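Local structure of Rna-directed RNA polymerase (Infectious pancreatic necrosis virus, 3ZED) at residues N396-I401 and R519-L524; K722-R727 and A760-A765. The protein probably copies the viral RNA genome as an RNA-dependent RNA polymerase, found both free and covalently attached to the genomic RNA. All coordinates share one frame; numbering follows the deposited sequence.

Interaction 1 (N396-I401 and R519-L524)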
loop_
_atom_site.group_PDB
_atom_site.type_symbol
_atom_site.label_atom_id
_atom_site.label_comp_id
_atom_site.label_asym_id
_atom_site.label_seq_id
_atom_site.Cartn_x
_atom_site.Cartn_y
_atom_site.Cartn_z
ATOM N N ASN B 396 -4.855 27.215 14.105
ATOM C CA ASN B 396 -5.429 26.499 15.254
ATOM C C ASN B 396 -6.477 25.449 14.796
ATOM O O ASN B 396 -7.500 25.237 15.464
ATOM C CB ASN B 396 -6.036 27.497 16.267
ATOM C CG ASN B 396 -6.340 26.883 17.612
ATOM O OD1 ASN B 396 -5.615 26.010 18.101
ATOM N ND2 ASN B 396 -7.447 27.293 18.215
ATOM N N THR B 397 -6.223 24.812 13.636
ATOM C CA THR B 397 -7.130 23.822 13.057
ATOM C C THR B 397 -6.331 22.632 12.498
ATOM O O THR B 397 -5.259 22.813 11.930
ATOM C CB THR B 397 -8.019 24.480 11.957
ATOM O OG1 THR B 397 -8.509 25.753 12.389
ATOM C CG2 THR B 397 -9.196 23.605 11.541
ATOM N N TRP B 398 -6.879 21.428 12.654
ATOM C CA TRP B 398 -6.327 20.177 12.139
ATOM C C TRP B 398 -7.144 19.761 10.910
ATOM O O TRP B 398 -8.382 19.648 10.981
ATOM C CB TRP B 398 -6.347 19.079 13.225
ATOM C CG TRP B 398 -5.887 17.731 12.749
ATOM C CD1 TRP B 398 -6.673 16.704 12.315
ATOM C CD2 TRP B 398 -4.524 17.250 12.688
ATOM N NE1 TRP B 398 -5.891 15.607 12.008
ATOM C CE2 TRP B 398 -4.572 15.910 12.243
ATOM C CE3 TRP B 398 -3.278 17.810 13.006
ATOM C CZ2 TRP B 398 -3.422 15.120 12.111
ATOM C CZ3 TRP B 398 -2.129 17.039 12.836
ATOM C CH2 TRP B 398 -2.206 15.710 12.403
ATOM N N TYR B 399 -6.450 19.578 9.779
ATOM C CA TYR B 399 -7.088 19.170 8.533
ATOM C C TYR B 399 -6.589 17.821 8.069
ATOM O O TYR B 399 -5.390 17.581 8.016
ATOM C CB TYR B 399 -6.865 20.194 7.407
ATOM C CG TYR B 399 -7.351 21.586 7.736
ATOM C CD1 TYR B 399 -8.662 21.971 7.463
ATOM C CD2 TYR B 399 -6.492 22.530 8.293
ATOM C CE1 TYR B 399 -9.108 23.262 7.745
ATOM C CE2 TYR B 399 -6.925 23.822 8.577
ATOM C CZ TYR B 399 -8.235 24.187 8.300
ATOM O OH TYR B 399 -8.673 25.457 8.606
ATOM N N SER B 400 -7.518 16.961 7.723
ATOM C CA SER B 400 -7.232 15.676 7.123
ATOM C C SER B 400 -7.628 15.785 5.664
ATOM O O SER B 400 -8.798 16.049 5.371
ATOM C CB SER B 400 -7.987 14.565 7.838
ATOM O OG SER B 400 -7.703 13.316 7.235
ATOM N N ILE B 401 -6.636 15.702 4.764
ATOM C CA ILE B 401 -6.842 15.817 3.325
ATOM C C ILE B 401 -6.467 14.488 2.683
ATOM O O ILE B 401 -5.364 13.984 2.906
ATOM C CB ILE B 401 -6.043 17.023 2.709
ATOM C CG1 ILE B 401 -6.445 18.361 3.355
ATOM C CG2 ILE B 401 -6.172 17.094 1.173
ATOM C CD1 ILE B 401 -5.352 19.007 4.044
ATOM N N ARG B 519 -11.679 16.000 6.910
ATOM C CA ARG B 519 -11.918 16.366 8.300
ATOM C C ARG B 519 -11.331 17.713 8.609
ATOM O O ARG B 519 -10.236 18.040 8.161
ATOM C CB ARG B 519 -11.298 15.304 9.229
ATOM C CG ARG B 519 -11.745 15.398 10.672
ATOM C CD ARG B 519 -11.557 14.081 11.384
ATOM N NE ARG B 519 -12.357 13.007 10.799
ATOM C CZ ARG B 519 -12.858 12.006 11.499
ATOM N NH1 ARG B 519 -12.657 11.940 12.799
ATOM N NH2 ARG B 519 -13.566 11.059 10.900
ATOM N N GLU B 520 -12.058 18.480 9.399
ATOM C CA GLU B 520 -11.661 19.776 9.892
ATOM C C GLU B 520 -11.932 19.769 11.391
ATOM O O GLU B 520 -13.075 19.604 11.830
ATOM C CB GLU B 520 -12.410 20.897 9.158
ATOM C CG GLU B 520 -12.043 22.289 9.647
ATOM C CD GLU B 520 -12.889 23.426 9.111
ATOM O OE1 GLU B 520 -14.119 23.240 8.971
ATOM O OE2 GLU B 520 -12.325 24.521 8.886
ATOM N N LEU B 521 -10.866 19.869 12.169
ATOM C CA LEU B 521 -10.951 19.862 13.627
ATOM C C LEU B 521 -10.605 21.273 14.091
ATOM O O LEU B 521 -9.432 21.624 14.209
ATOM C CB LEU B 521 -10.000 18.773 14.197
ATOM C CG LEU B 521 -10.071 18.458 15.666
ATOM C CD1 LEU B 521 -11.476 18.054 16.059
ATOM C CD2 LEU B 521 -9.108 17.324 16.015
ATOM N N LYS B 522 -11.639 22.101 14.265
ATOM C CA LYS B 522 -11.529 23.507 14.664
ATOM C C LYS B 522 -11.197 23.657 16.150
ATOM O O LYS B 522 -11.484 22.755 16.946
ATOM C CB LYS B 522 -12.831 24.257 14.346
ATOM C CG LYS B 522 -12.968 24.641 12.883
ATOM C CD LYS B 522 -14.296 25.325 12.600
ATOM C CE LYS B 522 -14.330 25.937 11.217
ATOM N NZ LYS B 522 -15.721 26.199 10.747
ATOM N N ASN B 523 -10.619 24.829 16.519
ATOM C CA ASN B 523 -10.237 25.211 17.885
ATOM C C ASN B 523 -9.424 24.078 18.506
ATOM O O ASN B 523 -9.812 23.487 19.515
ATOM C CB ASN B 523 -11.494 25.565 18.742
ATOM C CG ASN B 523 -12.450 26.549 18.097
ATOM O OD1 ASN B 523 -12.101 27.694 17.811
ATOM N ND2 ASN B 523 -13.680 26.122 17.856
ATOM N N LEU B 524 -8.324 23.727 17.828
ATOM C CA LEU B 524 -7.447 22.605 18.184
ATOM C C LEU B 524 -6.820 22.781 19.564
ATOM O O LEU B 524 -6.890 21.842 20.339
ATOM C CB LEU B 524 -6.372 22.383 17.103
ATOM C CG LEU B 524 -5.488 21.123 17.246
ATOM C CD1 LEU B 524 -6.326 19.842 17.417
ATOM C CD2 LEU B 524 -4.496 21.009 16.083
#

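Interaction 2 (K722-R727 and A760-A765)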
loop_
_atom_site.group_PDB
_atom_site.type_symbol
_atom_site.label_atom_id
_atom_site.label_comp_id
_atom_site.label_asym_id
_atom_site.label_seq_id
_atom_site.Cartn_x
_atom_site.Cartn_y
_atom_site.Cartn_z
ATOM N N LYS B 722 23.952 17.020 -10.196
ATOM C CA LYS B 722 25.379 17.264 -10.441
ATOM C C LYS B 722 26.074 15.953 -10.864
ATOM O O LYS B 722 26.902 15.964 -11.774
ATOM C CB LYS B 722 26.055 17.868 -9.198
ATOM N N SER B 723 25.700 14.827 -10.219
ATOM C CA SER B 723 26.223 13.488 -10.491
ATOM C C SER B 723 25.916 13.074 -11.931
ATOM O O SER B 723 24.759 13.168 -12.364
ATOM C CB SER B 723 25.635 12.474 -9.514
ATOM O OG SER B 723 25.890 11.159 -9.972
ATOM N N ALA B 724 26.951 12.615 -12.658
ATOM C CA ALA B 724 26.845 12.170 -14.048
ATOM C C ALA B 724 26.042 10.871 -14.152
ATOM O O ALA B 724 25.273 10.716 -15.102
ATOM C CB ALA B 724 28.222 11.996 -14.658
ATOM N N VAL B 725 26.161 9.975 -13.143
ATOM C CA VAL B 725 25.415 8.713 -13.061
ATOM C C VAL B 725 23.905 9.035 -13.000
ATOM O O VAL B 725 23.108 8.422 -13.718
ATOM C CB VAL B 725 25.875 7.839 -11.845
ATOM C CG1 VAL B 725 24.983 6.608 -11.666
ATOM C CG2 VAL B 725 27.347 7.433 -11.962
ATOM N N TRP B 726 23.540 10.020 -12.161
ATOM C CA TRP B 726 22.163 10.467 -11.964
ATOM C C TRP B 726 21.661 11.178 -13.214
ATOM O O TRP B 726 20.518 10.966 -13.602
ATOM C CB TRP B 726 22.066 11.376 -10.726
ATOM C CG TRP B 726 22.386 10.718 -9.399
ATOM C CD1 TRP B 726 22.883 9.462 -9.190
ATOM C CD2 TRP B 726 22.247 11.313 -8.100
ATOM N NE1 TRP B 726 23.037 9.227 -7.841
ATOM C CE2 TRP B 726 22.672 10.354 -7.148
ATOM C CE3 TRP B 726 21.784 12.562 -7.643
ATOM C CZ2 TRP B 726 22.641 10.601 -5.768
ATOM C CZ3 TRP B 726 21.784 12.817 -6.278
ATOM C CH2 TRP B 726 22.186 11.835 -5.355
ATOM N N ARG B 727 22.534 11.965 -13.883
ATOM C CA ARG B 727 22.221 12.658 -15.132
ATOM C C ARG B 727 21.885 11.654 -16.232
ATOM O O ARG B 727 20.934 11.877 -16.972
ATOM C CB ARG B 727 23.373 13.562 -15.558
ATOM C CG ARG B 727 23.151 14.994 -15.126
ATOM C CD ARG B 727 24.098 15.940 -15.825
ATOM N NE ARG B 727 25.314 16.084 -15.028
ATOM C CZ ARG B 727 26.558 15.964 -15.480
ATOM N NH1 ARG B 727 26.784 15.692 -16.762
ATOM N NH2 ARG B 727 27.585 16.102 -14.653
ATOM N N ALA B 760 34.923 8.981 -16.870
ATOM C CA ALA B 760 34.374 8.290 -18.044
ATOM C C ALA B 760 32.824 8.470 -18.126
ATOM O O ALA B 760 32.301 8.790 -19.190
ATOM C CB ALA B 760 34.746 6.813 -18.008
ATOM N N THR B 761 32.113 8.327 -17.003
ATOM C CA THR B 761 30.651 8.515 -16.955
ATOM C C THR B 761 30.317 10.010 -17.242
ATOM O O THR B 761 29.362 10.297 -17.971
ATOM C CB THR B 761 30.107 8.005 -15.621
ATOM O OG1 THR B 761 30.443 6.614 -15.534
ATOM C CG2 THR B 761 28.593 8.207 -15.472
ATOM N N GLU B 762 31.153 10.930 -16.709
ATOM C CA GLU B 762 31.094 12.381 -16.884
ATOM C C GLU B 762 31.188 12.750 -18.373
ATOM O O GLU B 762 30.367 13.527 -18.854
ATOM C CB GLU B 762 32.237 13.038 -16.087
ATOM C CG GLU B 762 32.117 14.536 -15.898
ATOM C CD GLU B 762 31.036 14.923 -14.916
ATOM O OE1 GLU B 762 31.292 14.873 -13.691
ATOM O OE2 GLU B 762 29.914 15.228 -15.374
ATOM N N GLU B 763 32.155 12.161 -19.094
ATOM C CA GLU B 763 32.372 12.400 -20.514
ATOM C C GLU B 763 31.247 11.774 -21.356
ATOM O O GLU B 763 30.798 12.386 -22.335
ATOM C CB GLU B 763 33.750 11.876 -20.949
ATOM C CG GLU B 763 34.919 12.695 -20.412
ATOM C CD GLU B 763 36.304 12.105 -20.621
ATOM O OE1 GLU B 763 36.420 11.089 -21.345
ATOM O OE2 GLU B 763 37.278 12.658 -20.057
ATOM N N LEU B 764 30.758 10.583 -20.943
ATOM C CA LEU B 764 29.702 9.863 -21.657
ATOM C C LEU B 764 28.349 10.573 -21.508
ATOM O O LEU B 764 27.593 10.614 -22.479
ATOM C CB LEU B 764 29.618 8.392 -21.217
ATOM C CG LEU B 764 30.737 7.471 -21.752
ATOM C CD1 LEU B 764 30.897 6.246 -20.883
ATOM C CD2 LEU B 764 30.487 7.047 -23.188
ATOM N N ALA B 765 28.065 11.161 -20.321
ATOM C CA ALA B 765 26.854 11.937 -20.056
ATOM C C ALA B 765 26.832 13.200 -20.935
ATOM O O ALA B 765 25.831 13.454 -21.609
ATOM C CB ALA B 765 26.773 12.309 -18.581
#

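Interaction 1 (N396-I401 and R519-L524)
Trp398 and Leu521 form a hydrogen-bonded antiparallel pair where strand 397-403 meets strand 515-521, the outermost strand on this side of a four-stranded antiparallel sheet. Trp398 N donates to Leu521 O, and Leu521 N returns a 2.8 Å bond to Trp398 O that lies in the carbonyl plane. The next hydrogen-bonded pair, Ser400 with Arg519, is less even: Ser400 N reaches Arg519 O at 3.0 Å, but Arg519 N to Ser400 O is longer, at 3.3 Å, and bent to 147°. On the face carrying these residues, Trp398 CB touches Leu521 CB and, at 3.9 Å, Leu524 CD2. The indole itself leans away from strand 515-521; its NE1 is held by Leu558 O, and its ring meets that of Tyr391. The guanidinium of Arg519 likewise leads away from strand 397-403, to a salt bridge with Glu579.

Tyr399 and Glu520, the non-hydrogen-bonded pair between, occupy the opposite face. Their side chains run side by side in the same direction, with Glu520 CG 3.6 Å from Tyr399 CE1 and the carboxylate turned 35° from the ring. Tyr399 OH bonds Asn498 instead. Glu520 CG is also touched by Thr397 CG2, which stands anti to the backbone N and comes within 3.3 Å of Leu521 O.

Beyond Leu521 the chain turns into helix 524-533, and Leu524 N makes a nearly straight bond (176°) to Asn396 O, approaching from above the carbonyl plane. The Asn396 side chain adds bonds to Arg525 N and Glu526, so this residue grips the first turn of the helix through both backbone and side chain. Strands 382-386, 389-394 and 397-403 form a beta-meander, to which strand 515-521, from much later in the chain, adds an antiparallel edge.

Interaction 2 (K722-R727 and A760-A765)
Ala724 packs against Thr761, Glu762 and Ala765 in a small helix-helix contact of the C-terminal region, where the first turn of helix 724-732 meets the side of helix 757-771. The backbones come close, with 5.1 Å between Ala724 CA and Glu762 CA. This approach is consistent with the small side chains here: Ala724 CB rests 3.7 Å from Glu762 CA and faces the CB of Ala765. On one flank, the methyl groups of Val725 and Thr761 meet, CG2 to CG2 at 3.8 Å, their side chains crossing at a slant. The hydroxyl of Thr761 bonds back to Trp757 O in its own helix.

A salt bridge runs across the contact beside the alanines. Glu762 leaves its helix with CG anti to the backbone N (chi1 -166°), then bends at chi2 (72°), and OE2 receives Arg727 NH2 at 2.6 Å through its syn lone pair. The oxygen lies at the edge of the guanidinium and close to its plane, and the two flat groups are nearly coplanar, 18° apart. Arg727 NH2 also donates to Lys722 O at 3.0 Å, again near the guanidinium plane. One nitrogen thus joins the carboxylate of the second helix to the backbone just ahead of the first, and the two bonds together should fix the rotation of the group. Ala724 CA sits over the centre of one guanidinium face, while Ala765 CB approaches NH1.

Ser723 is the N-cap of helix 724-732, its OG accepting a weak bond from Trp726 N. Trp726 extends away from helix 757-771 to pack on Tyr420, Thr424 and Arg425 of helix 412-426, whereas Val725 and Thr761 both touch Ala750 of helix 740-752. The start of helix 724-732 is therefore packed among three helices: 757-771, 740-752 and 412-426.

How the interactions relate
The two contacts lie well apart, their centres about 47 Å from each other and their nearest atoms about 29 Å, and they do not touch. Both segments of interaction 1 precede those of interaction 2 in the sequence. Interaction 1 joins two strands of one antiparallel sheet of the palm, with 117 residues between its segments, whereas interaction 2 joins two helices of the C-terminal region over 32 residues and involves no sheet. Helix 412-426, which adjoins interaction 2, lies in the chain between the strands of interaction 1, so helix 724-732 of the C-terminal region packs, through Trp726, on a helix of the polymerase catalytic region.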